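PDB 6IF3: Arf-GAP with coiled-coil, ANK repeat and PH domain-containing protein 2 from Homo sapiens, which acts as a GTPase-activating protein for ARF6 and needs its ankyrin repeats, the part present in this chain, to interact with RAB35. Local coordinates for residues Pro10-Tyr15 / Trp38-Glu43. Numbering follows the deposited sequence.
Sequences PGLQLY and WANSEE
Gly11 and Trp38 bring the two backbones nearest, their CA atoms 5.6 Å apart, where the first turn of helix 10-19 meets an irregular segment that ends in a type I beta turn from Asn40 to Glu43. Gly11 CA sits 3.9 Å from the centroid of the five-membered ring of Trp38 and close to its normal, a CH-pi contact over the face; a beta carbon on Gly11 would clash with Trp38 CG. The same indole face also receives the backbone of Leu12, whose CB lies beside Trp38 CH2. CG of Tyr15, anti to the backbone N (chi1 178°), lies in the plane of the indole at its edge. The Tyr15 ring takes the edge of the six-membered ring of Trp38 on its face, offset, with planes at 83° and centroids 5.6 Å apart. Asn40 adds its amide over a face of Tyr15, ND2 lying 3.4 Å from CE2 near the rim, while its OD1 accepts from Glu42 N at 2.9 Å, an Asx turn that ties down the amide. At the ring's far end Tyr15 OH donates to Glu43 OE2 over 2.7 Å, on the anti side and 31° out of the carboxylate plane. An alanine at Tyr15 would probably leave a gap beside the Trp38 edge and Asn40 and deprive the Glu43 carboxylate of this donor. The contact joins helix 10-19, the first of this fragment, to the loop between helices 23-31 and 48-55, at one end of the ankyrin-repeat array: Leu14 packs on Met26, Ala29 and Leu30 of helix 23-31, and Tyr15 also touches Gln51 of helix 48-55.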
loop_
_atom_site.group_PDB
_atom_site.type_symbol
_atom_site.label_atom_id
_atom_site.label_comp_id
_atom_site.label_asym_id
_atom_site.label_seq_id
_atom_site.Cartn_x
_atom_site.Cartn_y
_atom_site.Cartn_z
ATOM N N PRO A 10 -4.297 -9.391 39.968
ATOM C CA PRO A 10 -4.945 -8.374 39.148
ATOM C C PRO A 10 -4.465 -8.431 37.698
ATOM O O PRO A 10 -5.262 -8.183 36.806
ATOM C CB PRO A 10 -4.550 -7.041 39.844
ATOM C CG PRO A 10 -4.142 -7.419 41.192
ATOM C CD PRO A 10 -3.519 -8.791 41.061
ATOM N N GLY A 11 -3.207 -8.790 37.455
ATOM C CA GLY A 11 -2.740 -8.892 36.078
ATOM C C GLY A 11 -3.530 -9.959 35.330
ATOM O O GLY A 11 -3.918 -9.753 34.164
ATOM N N LEU A 12 -3.747 -11.097 35.969
ATOM C CA LEU A 12 -4.493 -12.181 35.357
ATOM C C LEU A 12 -5.944 -11.778 35.141
ATOM O O LEU A 12 -6.539 -12.109 34.120
ATOM C CB LEU A 12 -4.400 -13.436 36.236
ATOM C CG LEU A 12 -5.162 -14.669 35.757
ATOM C CD1 LEU A 12 -4.712 -15.065 34.345
ATOM C CD2 LEU A 12 -4.994 -15.781 36.727
ATOM N N GLN A 13 -6.521 -11.048 36.088
ATOM C CA GLN A 13 -7.891 -10.557 35.887
ATOM C C GLN A 13 -7.989 -9.640 34.679
ATOM O O GLN A 13 -8.933 -9.735 33.897
ATOM C CB GLN A 13 -8.389 -9.843 37.162
ATOM C CG GLN A 13 -8.626 -10.799 38.325
ATOM C CD GLN A 13 -9.016 -10.084 39.602
ATOM O OE1 GLN A 13 -8.651 -8.927 39.813
ATOM N NE2 GLN A 13 -9.778 -10.762 40.453
ATOM N N LEU A 14 -6.995 -8.779 34.495
ATOM C CA LEU A 14 -6.973 -7.864 33.368
ATOM C C LEU A 14 -6.831 -8.631 32.068
ATOM O O LEU A 14 -7.500 -8.317 31.082
ATOM C CB LEU A 14 -5.831 -6.858 33.527
ATOM C CG LEU A 14 -5.548 -5.899 32.373
ATOM C CD1 LEU A 14 -6.782 -4.980 32.181
ATOM C CD2 LEU A 14 -4.280 -5.126 32.672
ATOM N N TYR A 15 -5.933 -9.612 32.076
ATOM C CA TYR A 15 -5.656 -10.461 30.924
ATOM C C TYR A 15 -6.939 -11.151 30.423
ATOM O O TYR A 15 -7.225 -11.172 29.210
ATOM C CB TYR A 15 -4.597 -11.480 31.357
ATOM C CG TYR A 15 -4.134 -12.548 30.394
ATOM C CD1 TYR A 15 -2.990 -12.359 29.607
ATOM C CD2 TYR A 15 -4.763 -13.796 30.333
ATOM C CE1 TYR A 15 -2.506 -13.352 28.791
ATOM C CE2 TYR A 15 -4.294 -14.804 29.483
ATOM C CZ TYR A 15 -3.140 -14.581 28.735
ATOM O OH TYR A 15 -2.676 -15.536 27.899
ATOM N N TRP A 38 1.370 -6.744 31.901
ATOM C CA TRP A 38 1.557 -8.035 32.554
ATOM C C TRP A 38 1.736 -9.146 31.527
ATOM O O TRP A 38 1.026 -9.185 30.522
ATOM C CB TRP A 38 0.362 -8.323 33.442
ATOM C CG TRP A 38 0.501 -9.605 34.262
ATOM C CD1 TRP A 38 1.254 -9.762 35.395
ATOM C CD2 TRP A 38 -0.163 -10.857 34.043
ATOM N NE1 TRP A 38 1.105 -11.038 35.882
ATOM C CE2 TRP A 38 0.235 -11.726 35.078
ATOM C CE3 TRP A 38 -1.062 -11.326 33.077
ATOM C CZ2 TRP A 38 -0.219 -13.047 35.169
ATOM C CZ3 TRP A 38 -1.519 -12.647 33.180
ATOM C CH2 TRP A 38 -1.102 -13.476 34.220
ATOM N N ALA A 39 2.721 -10.004 31.753
ATOM C CA ALA A 39 2.972 -11.166 30.885
ATOM C C ALA A 39 2.591 -12.445 31.610
ATOM O O ALA A 39 3.027 -12.686 32.754
ATOM C CB ALA A 39 4.419 -11.198 30.456
ATOM N N ASN A 40 1.790 -13.280 30.951
ATOM C CA ASN A 40 1.333 -14.534 31.543
ATOM C C ASN A 40 2.368 -15.612 31.284
ATOM O O ASN A 40 2.451 -16.139 30.176
ATOM C CB ASN A 40 -0.021 -14.931 30.952
ATOM C CG ASN A 40 -0.659 -16.104 31.686
ATOM O OD1 ASN A 40 0.020 -16.937 32.297
ATOM N ND2 ASN A 40 -1.980 -16.178 31.621
ATOM N N SER A 41 3.178 -15.944 32.295
ATOM C CA SER A 41 4.255 -16.910 32.119
ATOM C C SER A 41 3.744 -18.313 31.831
ATOM O O SER A 41 4.485 -19.147 31.343
ATOM C CB SER A 41 5.149 -16.930 33.354
ATOM O OG SER A 41 4.430 -17.446 34.454
ATOM N N GLU A 42 2.468 -18.560 32.129
ATOM C CA GLU A 42 1.843 -19.860 31.902
ATOM C C GLU A 42 1.248 -19.975 30.482
ATOM O O GLU A 42 0.839 -21.078 30.079
ATOM C CB GLU A 42 0.732 -20.117 32.934
ATOM C CG GLU A 42 1.235 -20.454 34.315
ATOM C CD GLU A 42 2.109 -21.689 34.315
ATOM O OE1 GLU A 42 1.554 -22.808 34.374
ATOM O OE2 GLU A 42 3.351 -21.547 34.264
ATOM N N GLU A 43 1.195 -18.870 29.748
ATOM C CA GLU A 43 0.576 -18.821 28.430
ATOM C C GLU A 43 1.434 -17.962 27.499
ATOM O O GLU A 43 1.008 -16.916 26.995
ATOM C CB GLU A 43 -0.862 -18.285 28.511
ATOM C CG GLU A 43 -1.770 -19.196 29.364
ATOM C CD GLU A 43 -3.250 -18.793 29.353
ATOM O OE1 GLU A 43 -3.999 -19.420 30.129
ATOM O OE2 GLU A 43 -3.634 -17.924 28.555
#